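Local coordinates for protein alpha-L-rhamnosidase (Streptomyces avermitilis, PDB 3W5M) that releases terminal non-reducing alpha-L-rhamnose residues by hydrolysis from alpha-L-rhamnosides, including citrus flavonoids and gum arabic, and binds L-rhamnose through a calcium-dependent carbohydrate-binding module, at residues A[11-16]-A[708-713]; A[675-680]-A[727-732]; A[752-757]-A[812-817]. All coordinates share one frame; numbering follows the deposited sequence.

Interaction 1 of 3, residues A[11-16]-A[708-713]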
# COMPACT_ATOMS: atom_id res chain seq x y z
N VAL A 11 1.81 23.54 5.67
CA VAL A 11 0.56 23.39 6.38
C VAL A 11 0.24 21.89 6.34
O VAL A 11 0.18 21.29 5.27
CB VAL A 11 -0.57 24.21 5.73
CG1 VAL A 11 -1.87 24.03 6.50
CG2 VAL A 11 -0.21 25.70 5.69
N GLU A 12 0.06 21.28 7.50
CA GLU A 12 -0.17 19.84 7.54
C GLU A 12 0.84 19.06 6.68
O GLU A 12 0.44 18.19 5.89
CB GLU A 12 -1.63 19.50 7.16
CG GLU A 12 -2.68 20.05 8.11
CD GLU A 12 -2.68 19.33 9.47
OE1 GLU A 12 -2.43 18.10 9.50
OE2 GLU A 12 -2.94 19.99 10.50
N TYR A 13 2.13 19.37 6.88
CA TYR A 13 3.27 18.67 6.28
C TYR A 13 3.49 18.99 4.81
O TYR A 13 4.40 18.44 4.21
CB TYR A 13 3.13 17.13 6.42
CG TYR A 13 3.25 16.67 7.85
CD1 TYR A 13 4.49 16.45 8.41
CD2 TYR A 13 2.12 16.44 8.64
CE1 TYR A 13 4.63 16.00 9.72
CE2 TYR A 13 2.24 15.99 9.97
CZ TYR A 13 3.50 15.79 10.50
OH TYR A 13 3.68 15.32 11.80
N VAL A 14 2.67 19.84 4.22
CA VAL A 14 2.86 20.05 2.77
C VAL A 14 2.84 21.55 2.40
O VAL A 14 2.27 22.36 3.11
CB VAL A 14 1.87 19.25 1.87
CG1 VAL A 14 1.81 17.76 2.22
CG2 VAL A 14 0.49 19.85 1.89
N GLN A 15 3.43 21.89 1.26
CA GLN A 15 3.36 23.24 0.76
C GLN A 15 2.07 23.39 -0.06
O GLN A 15 1.80 22.59 -0.96
CB GLN A 15 4.59 23.54 -0.12
CG GLN A 15 5.91 23.45 0.63
CD GLN A 15 6.90 24.49 0.14
OE1 GLN A 15 7.30 24.49 -1.02
NE2 GLN A 15 7.26 25.41 1.02
N ARG A 16 1.26 24.39 0.28
CA ARG A 16 0.05 24.70 -0.52
C ARG A 16 -0.96 23.55 -0.71
O ARG A 16 -1.33 23.21 -1.84
CB ARG A 16 0.45 25.33 -1.87
CG ARG A 16 1.32 26.56 -1.74
CD ARG A 16 1.77 27.08 -3.11
NE ARG A 16 2.63 26.08 -3.75
CZ ARG A 16 3.95 25.97 -3.56
NH1 ARG A 16 4.63 26.81 -2.79
NH2 ARG A 16 4.59 24.98 -4.15
N GLN A 708 8.26 10.47 18.08
CA GLN A 708 9.71 10.56 18.10
C GLN A 708 10.31 11.24 16.85
O GLN A 708 11.20 12.10 16.95
CB GLN A 708 10.32 9.17 18.30
CG GLN A 708 10.09 8.67 19.71
CD GLN A 708 10.82 9.55 20.72
OE1 GLN A 708 12.03 9.76 20.61
NE2 GLN A 708 10.08 10.10 21.67
N ALA A 709 9.81 10.87 15.66
CA ALA A 709 10.38 11.41 14.42
C ALA A 709 9.94 12.83 14.14
O ALA A 709 10.74 13.65 13.63
CB ALA A 709 10.05 10.52 13.22
N TYR A 710 8.69 13.14 14.44
CA TYR A 710 8.09 14.40 13.98
C TYR A 710 7.72 15.33 15.13
O TYR A 710 7.51 16.52 14.91
CB TYR A 710 6.88 14.18 13.05
CG TYR A 710 7.25 13.33 11.86
CD1 TYR A 710 8.10 13.81 10.87
CD2 TYR A 710 6.76 12.02 11.74
CE1 TYR A 710 8.46 13.02 9.78
CE2 TYR A 710 7.11 11.22 10.66
CZ TYR A 710 7.95 11.72 9.68
OH TYR A 710 8.33 10.89 8.61
N GLY A 711 7.65 14.80 16.35
CA GLY A 711 7.20 15.63 17.47
C GLY A 711 5.71 15.91 17.36
O GLY A 711 5.23 16.88 17.95
N ASP A 712 4.99 15.06 16.62
CA ASP A 712 3.56 15.26 16.35
C ASP A 712 2.69 14.93 17.55
O ASP A 712 2.36 13.75 17.76
CB ASP A 712 3.14 14.38 15.16
CG ASP A 712 1.78 14.75 14.61
OD1 ASP A 712 0.85 15.03 15.39
OD2 ASP A 712 1.63 14.74 13.36
N ARG A 713 2.31 15.94 18.34
CA ARG A 713 1.51 15.71 19.55
C ARG A 713 0.09 15.30 19.22
O ARG A 713 -0.52 14.58 19.97
CB ARG A 713 1.51 16.93 20.52
CG ARG A 713 2.91 17.27 21.05
CD ARG A 713 2.96 18.57 21.86
NE ARG A 713 2.62 18.37 23.27
CZ ARG A 713 1.44 18.67 23.81
NH1 ARG A 713 0.47 19.18 23.07
NH2 ARG A 713 1.21 18.46 25.10

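Interaction 2 of 3, residues A[675-680]-A[727-732]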
# COMPACT_ATOMS: atom_id res chain seq x y z
N ASP A 675 -14.44 -4.89 21.96
CA ASP A 675 -13.81 -5.16 23.26
C ASP A 675 -12.36 -4.64 23.35
O ASP A 675 -11.60 -4.99 24.26
CB ASP A 675 -13.97 -6.62 23.68
CG ASP A 675 -13.25 -7.58 22.76
OD1 ASP A 675 -13.13 -7.30 21.56
OD2 ASP A 675 -12.81 -8.64 23.26
N GLY A 676 -12.00 -3.79 22.39
CA GLY A 676 -10.74 -3.01 22.46
C GLY A 676 -9.52 -3.67 21.84
O GLY A 676 -8.39 -3.20 22.02
N ALA A 677 -9.72 -4.77 21.12
CA ALA A 677 -8.59 -5.45 20.52
C ALA A 677 -8.23 -4.78 19.17
O ALA A 677 -9.10 -4.66 18.30
CB ALA A 677 -8.89 -6.94 20.33
N PHE A 678 -6.98 -4.37 19.01
CA PHE A 678 -6.47 -4.04 17.66
C PHE A 678 -6.41 -5.33 16.79
O PHE A 678 -6.03 -6.40 17.28
CB PHE A 678 -5.10 -3.38 17.76
CG PHE A 678 -5.14 -1.96 18.30
CD1 PHE A 678 -5.93 -0.98 17.68
CD2 PHE A 678 -4.37 -1.58 19.42
CE1 PHE A 678 -5.96 0.33 18.16
CE2 PHE A 678 -4.38 -0.26 19.87
CZ PHE A 678 -5.18 0.70 19.24
N THR A 679 -6.76 -5.21 15.50
CA THR A 679 -6.78 -6.34 14.54
C THR A 679 -5.40 -6.65 13.95
O THR A 679 -4.46 -5.86 14.07
CB THR A 679 -7.78 -6.03 13.40
OG1 THR A 679 -7.47 -4.74 12.84
CG2 THR A 679 -9.24 -6.01 13.92
N ASP A 680 -5.27 -7.84 13.34
CA ASP A 680 -4.03 -8.24 12.70
C ASP A 680 -3.79 -7.39 11.44
O ASP A 680 -2.67 -7.12 11.08
CB ASP A 680 -4.07 -9.72 12.32
CG ASP A 680 -4.10 -10.67 13.54
OD1 ASP A 680 -3.90 -10.19 14.69
OD2 ASP A 680 -4.32 -11.89 13.32
N LEU A 727 -5.08 -1.66 26.32
CA LEU A 727 -4.45 -2.13 27.58
C LEU A 727 -5.48 -2.82 28.46
O LEU A 727 -5.16 -3.82 29.16
CB LEU A 727 -3.78 -0.97 28.34
CG LEU A 727 -2.46 -0.44 27.76
CD1 LEU A 727 -2.05 0.87 28.42
CD2 LEU A 727 -1.32 -1.46 27.80
N ARG A 728 -6.70 -2.29 28.45
CA ARG A 728 -7.82 -2.86 29.19
C ARG A 728 -8.16 -4.25 28.66
O ARG A 728 -8.35 -5.21 29.43
CB ARG A 728 -9.01 -1.92 29.17
CG ARG A 728 -10.32 -2.54 29.62
CD ARG A 728 -11.44 -1.55 29.40
NE ARG A 728 -11.38 -0.44 30.35
CZ ARG A 728 -12.12 0.67 30.25
NH1 ARG A 728 -12.96 0.81 29.24
NH2 ARG A 728 -12.01 1.63 31.17
N TYR A 729 -8.19 -4.38 27.33
CA TYR A 729 -8.32 -5.67 26.67
C TYR A 729 -7.22 -6.63 27.09
O TYR A 729 -7.49 -7.80 27.39
CB TYR A 729 -8.31 -5.52 25.12
CG TYR A 729 -8.16 -6.85 24.41
CD1 TYR A 729 -9.29 -7.62 24.08
CD2 TYR A 729 -6.90 -7.36 24.08
CE1 TYR A 729 -9.15 -8.86 23.46
CE2 TYR A 729 -6.76 -8.57 23.42
CZ TYR A 729 -7.88 -9.31 23.13
OH TYR A 729 -7.70 -10.51 22.51
N LEU A 730 -5.98 -6.16 27.13
CA LEU A 730 -4.85 -7.03 27.41
C LEU A 730 -4.85 -7.50 28.86
O LEU A 730 -4.47 -8.63 29.16
CB LEU A 730 -3.54 -6.32 27.10
CG LEU A 730 -3.20 -6.13 25.60
CD1 LEU A 730 -1.97 -5.25 25.50
CD2 LEU A 730 -2.99 -7.45 24.85
N GLU A 731 -5.25 -6.62 29.77
CA GLU A 731 -5.35 -7.00 31.19
C GLU A 731 -6.44 -8.04 31.41
O GLU A 731 -6.25 -8.99 32.18
CB GLU A 731 -5.59 -5.77 32.06
CG GLU A 731 -5.81 -6.09 33.53
CD GLU A 731 -5.40 -4.96 34.46
OE1 GLU A 731 -5.66 -3.78 34.14
OE2 GLU A 731 -4.80 -5.26 35.53
N LYS A 732 -7.57 -7.88 30.74
CA LYS A 732 -8.65 -8.85 30.82
C LYS A 732 -8.22 -10.23 30.29
O LYS A 732 -8.56 -11.27 30.86
CB LYS A 732 -9.88 -8.35 30.06
CG LYS A 732 -11.12 -9.18 30.28
CD LYS A 732 -12.26 -8.71 29.39
CE LYS A 732 -13.50 -9.59 29.58
NZ LYS A 732 -14.36 -9.51 28.38
O HOH W 1 -13.08 -9.04 25.83

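Interaction 3 of 3, residues A[752-757]-A[812-817]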
# COMPACT_ATOMS: atom_id res chain seq x y z
N ASP A 752 15.14 -20.66 15.94
CA ASP A 752 15.45 -20.15 17.27
C ASP A 752 14.13 -19.56 17.76
O ASP A 752 13.97 -18.34 17.80
CB ASP A 752 16.55 -19.07 17.16
CG ASP A 752 17.31 -18.83 18.47
OD1 ASP A 752 17.32 -19.72 19.36
OD2 ASP A 752 17.94 -17.75 18.61
N GLU A 753 13.19 -20.45 18.09
CA GLU A 753 11.81 -20.07 18.41
C GLU A 753 11.58 -19.61 19.86
O GLU A 753 11.61 -20.41 20.79
CB GLU A 753 10.85 -21.21 18.06
CG GLU A 753 9.38 -20.93 18.37
CD GLU A 753 8.65 -20.15 17.27
OE1 GLU A 753 9.19 -20.04 16.14
OE2 GLU A 753 7.53 -19.65 17.54
N THR A 754 11.34 -18.31 20.04
CA THR A 754 11.02 -17.76 21.36
C THR A 754 9.61 -18.14 21.78
O THR A 754 8.65 -17.97 21.00
CB THR A 754 11.13 -16.22 21.38
OG1 THR A 754 12.39 -15.83 20.82
CG2 THR A 754 10.99 -15.65 22.81
N PRO A 755 9.45 -18.64 23.03
CA PRO A 755 8.14 -18.92 23.62
C PRO A 755 7.20 -17.71 23.51
O PRO A 755 7.57 -16.59 23.86
CB PRO A 755 8.46 -19.22 25.09
CG PRO A 755 9.86 -19.71 25.06
CD PRO A 755 10.56 -18.97 23.95
N LYS A 756 6.00 -17.95 23.00
CA LYS A 756 5.05 -16.89 22.70
C LYS A 756 4.52 -16.17 23.94
O LYS A 756 4.11 -15.02 23.83
CB LYS A 756 3.92 -17.41 21.80
CG LYS A 756 4.41 -17.88 20.44
CD LYS A 756 3.34 -18.65 19.69
CE LYS A 756 3.79 -18.91 18.27
NZ LYS A 756 2.68 -19.58 17.53
N ASP A 757 4.51 -16.83 25.11
CA ASP A 757 4.09 -16.15 26.35
C ASP A 757 5.12 -15.12 26.84
O ASP A 757 4.74 -14.08 27.37
CB ASP A 757 3.70 -17.13 27.47
CG ASP A 757 4.80 -18.14 27.80
OD1 ASP A 757 5.56 -18.55 26.89
OD2 ASP A 757 4.88 -18.56 28.97
N GLN A 812 18.04 -15.68 20.88
CA GLN A 812 18.57 -14.35 20.61
C GLN A 812 17.47 -13.29 20.85
O GLN A 812 17.69 -12.29 21.54
CB GLN A 812 19.15 -14.25 19.18
CG GLN A 812 20.43 -15.05 18.96
CD GLN A 812 21.10 -14.72 17.64
OE1 GLN A 812 20.80 -13.72 17.01
NE2 GLN A 812 22.02 -15.58 17.21
N SER A 813 16.27 -13.55 20.31
CA SER A 813 15.13 -12.63 20.44
C SER A 813 14.64 -12.46 21.87
O SER A 813 14.24 -11.36 22.23
CB SER A 813 13.98 -13.03 19.52
OG SER A 813 14.31 -12.66 18.22
N ALA A 814 14.70 -13.53 22.67
CA ALA A 814 14.36 -13.48 24.10
C ALA A 814 15.20 -12.44 24.85
O ALA A 814 14.67 -11.72 25.70
CB ALA A 814 14.51 -14.85 24.77
N TYR A 815 16.48 -12.33 24.51
CA TYR A 815 17.33 -11.35 25.17
C TYR A 815 17.17 -9.98 24.55
O TYR A 815 17.06 -8.98 25.26
CB TYR A 815 18.78 -11.80 25.12
CG TYR A 815 18.94 -13.06 25.93
CD1 TYR A 815 18.69 -13.05 27.31
CD2 TYR A 815 19.30 -14.26 25.32
CE1 TYR A 815 18.83 -14.20 28.06
CE2 TYR A 815 19.43 -15.42 26.06
CZ TYR A 815 19.18 -15.39 27.42
OH TYR A 815 19.31 -16.54 28.16
N VAL A 816 17.15 -9.93 23.22
CA VAL A 816 16.92 -8.68 22.53
C VAL A 816 15.70 -7.96 23.10
O VAL A 816 15.79 -6.77 23.46
CB VAL A 816 16.74 -8.88 21.00
CG1 VAL A 816 16.20 -7.60 20.37
CG2 VAL A 816 18.08 -9.24 20.35
N LEU A 817 14.58 -8.66 23.20
CA LEU A 817 13.33 -8.01 23.57
C LEU A 817 13.32 -7.55 25.02
O LEU A 817 12.83 -6.45 25.33
CB LEU A 817 12.13 -8.91 23.30
CG LEU A 817 11.81 -8.98 21.80
CD1 LEU A 817 10.92 -10.16 21.50
CD2 LEU A 817 11.16 -7.69 21.31
O HOH W 2 15.77 -15.53 18.06

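Interaction 1 of 3, residues A[11-16]-A[708-713]
Tyr13 reaches from the N-terminal domain to Tyr710 and Asp712 of the catalytic domain. Its hydroxyl donates a hydrogen bond to the Asp712 carboxylate, with OH and OD2 2.6 Å apart. Asp712 OD2 lies at the edge of the phenol ring, in the ring plane. The hydroxyl meets OD2 on its anti side, 26° out of the carboxylate plane. The same hydroxyl touches the base of the Tyr710 side chain, with Tyr13 OH 3.6 Å from Tyr710 CB. The two tyrosine rings form a T-shaped (edge-to-face) pair. Tyr13 turns its edge to the face of Tyr710, with centroids 5.8 Å apart and planes at 82°.

Tyr13 sits in a type I' beta turn from Val11 to Val14, in the loop between strands 10-11 and 26-32 of the immunoglobulin-like domain. The turn is closed by Val11 N to Val14 O at 2.9 Å and Val14 N to Val11 O at 3.1 Å. On the catalytic side, in the (alpha/alpha)6-barrel, helix 698-710 ends at Tyr710. Gly711 then breaks the helical path with positive phi, and Asp712 is the N-cap of helix 713-732. The first torsion of Asp712 (chi1 -167°) brings its carboxylate between Tyr13 and the helix start. There OD2 takes the tyrosine bond and OD1 caps the backbone N of Val715. OD1 also forms a salt bridge with Arg26, whose guanidinium pairs with Glu12 as well. Arg26 thus lies between two acids and probably eases the like charge of Glu12 and Asp712. The hydroxyl of Tyr710 bonds to the backbone N of Ser657.

Interaction 2 of 3, residues A[675-680]-A[727-732]
Tyr729 lays one face of its ring against the methyl of Ala677. This is a CH-pi contact: Ala677 CB stands 3.7 Å from the ring centroid of Tyr729, only 13° off the ring normal. Asp675 comes to a different part of the ring. Its OD2 lies at the edge, in the ring plane, 3.7 Å from Tyr729 CE1. The carboxylate and the ring are almost perpendicular, with planes 89° apart. The backbone carbonyl of the same aspartate closes on the base of the side chain, with Asp675 O 3.4 Å from Tyr729 CB.

Gly676 brings the loop close. Its CA is 5.5 Å from the CA of Tyr729, and a side chain on it would point at the tyrosine. The first torsion of Tyr729 (chi1 169°) carries the ring off the helix and against the Ala677 methyl. Shortened to an alanine, this side chain would lose its ring, and the Ala677 methyl would probably be left without the face it rests on, with a gap between loop and helix.

A water joins the two segments beside the ring. It donates to Asp675 OD2 at 2.6 Å and accepts from Lys732 NZ at 2.9 Å. Asp675 OD2 and Lys732 NZ do not touch directly. Asp675 OD1 is held by Thr673 OG1, which also takes a bond from Ala677 N, while Gln672 NE2 binds Gly676 O. The Tyr729 ring stacks further on His733. The side chain of Ala677 is about 10 Å from that of Trp695, which binds alpha-L-rhamnose.

Residues 675-680 follow helix 658-671 and precede helix 698-710 in the catalytic barrel. Residues 727-732 end helix 713-732, where Leu727 and Leu730 pack on helix 756-777.

Interaction 3 of 3, residues A[752-757]-A[812-817]
This is a buried, mainly polar contact between the lead-in to one helix and the first turn of another, in the (alpha/alpha)6-barrel catalytic domain. Residues 752-755 run into helix 756-777, and residues 812-817 begin helix 812-820. The Ser813 side chain is about 11 Å from that of Trp695, which binds alpha-L-rhamnose. Asp752 binds the start of the second helix. The backbone N of Gln812 donates to Asp752 OD2 at 3.1 Å, and the bond is nearly straight at 171°. The oxygen is met on its syn side, 34° out of the carboxylate plane. The same oxygen lies 3.7 Å from Gln812 CG, and the aspartate and glutamine side chains cross at about a right angle. With chi1 at -159°, Asp752 CG stands anti to its own backbone N, which sends the carboxylate to the helix start.

The hydroxyl of Ser848 also bonds to Asp752 OD2, and the backbone N of Ser848 bonds to Gln812 OE1. One residue of a third segment thus fixes both partners. The N-H of Gln812 at the helix start would probably favour the negative charge of the aspartate.

Thr754 makes the second point of contact. Its OG1 rests 3.5 Å from Ser813 CB and is hydrogen-bonded to Thr811 OG1, which also accepts from Ala814 N. The other branch, the methyl Thr754 CG2, packs on the helix, 4.1 Å from Ala814 CB. The hydroxyl of Ser813 turns to Asp746 OD2. A water with less certain links to Asp752 accepts from Ser813 N at 3.0 Å.

Interaction 1 joins the N-terminal immunoglobulin-like domain to the catalytic (alpha/alpha)6-barrel, while interactions 2 and 3 lie within the barrel. Helix 713-732 is shared in part: interaction 1 holds its N-cap and interaction 2 its last turns. Helix 756-777, which interaction 3 leads into and sets against helix 812-820, follows next in the chain. The segments of interactions 1 and 2 alternate along the chain, and interaction 3 comes after both. Centres of interactions 1 and 2 are 29 Å apart. Those of interactions 2 and 3 are 22 Å apart, and those of 1 and 3 are 36 Å apart. None touch. One contact thus joins two domains, and two join loops to helices inside the barrel.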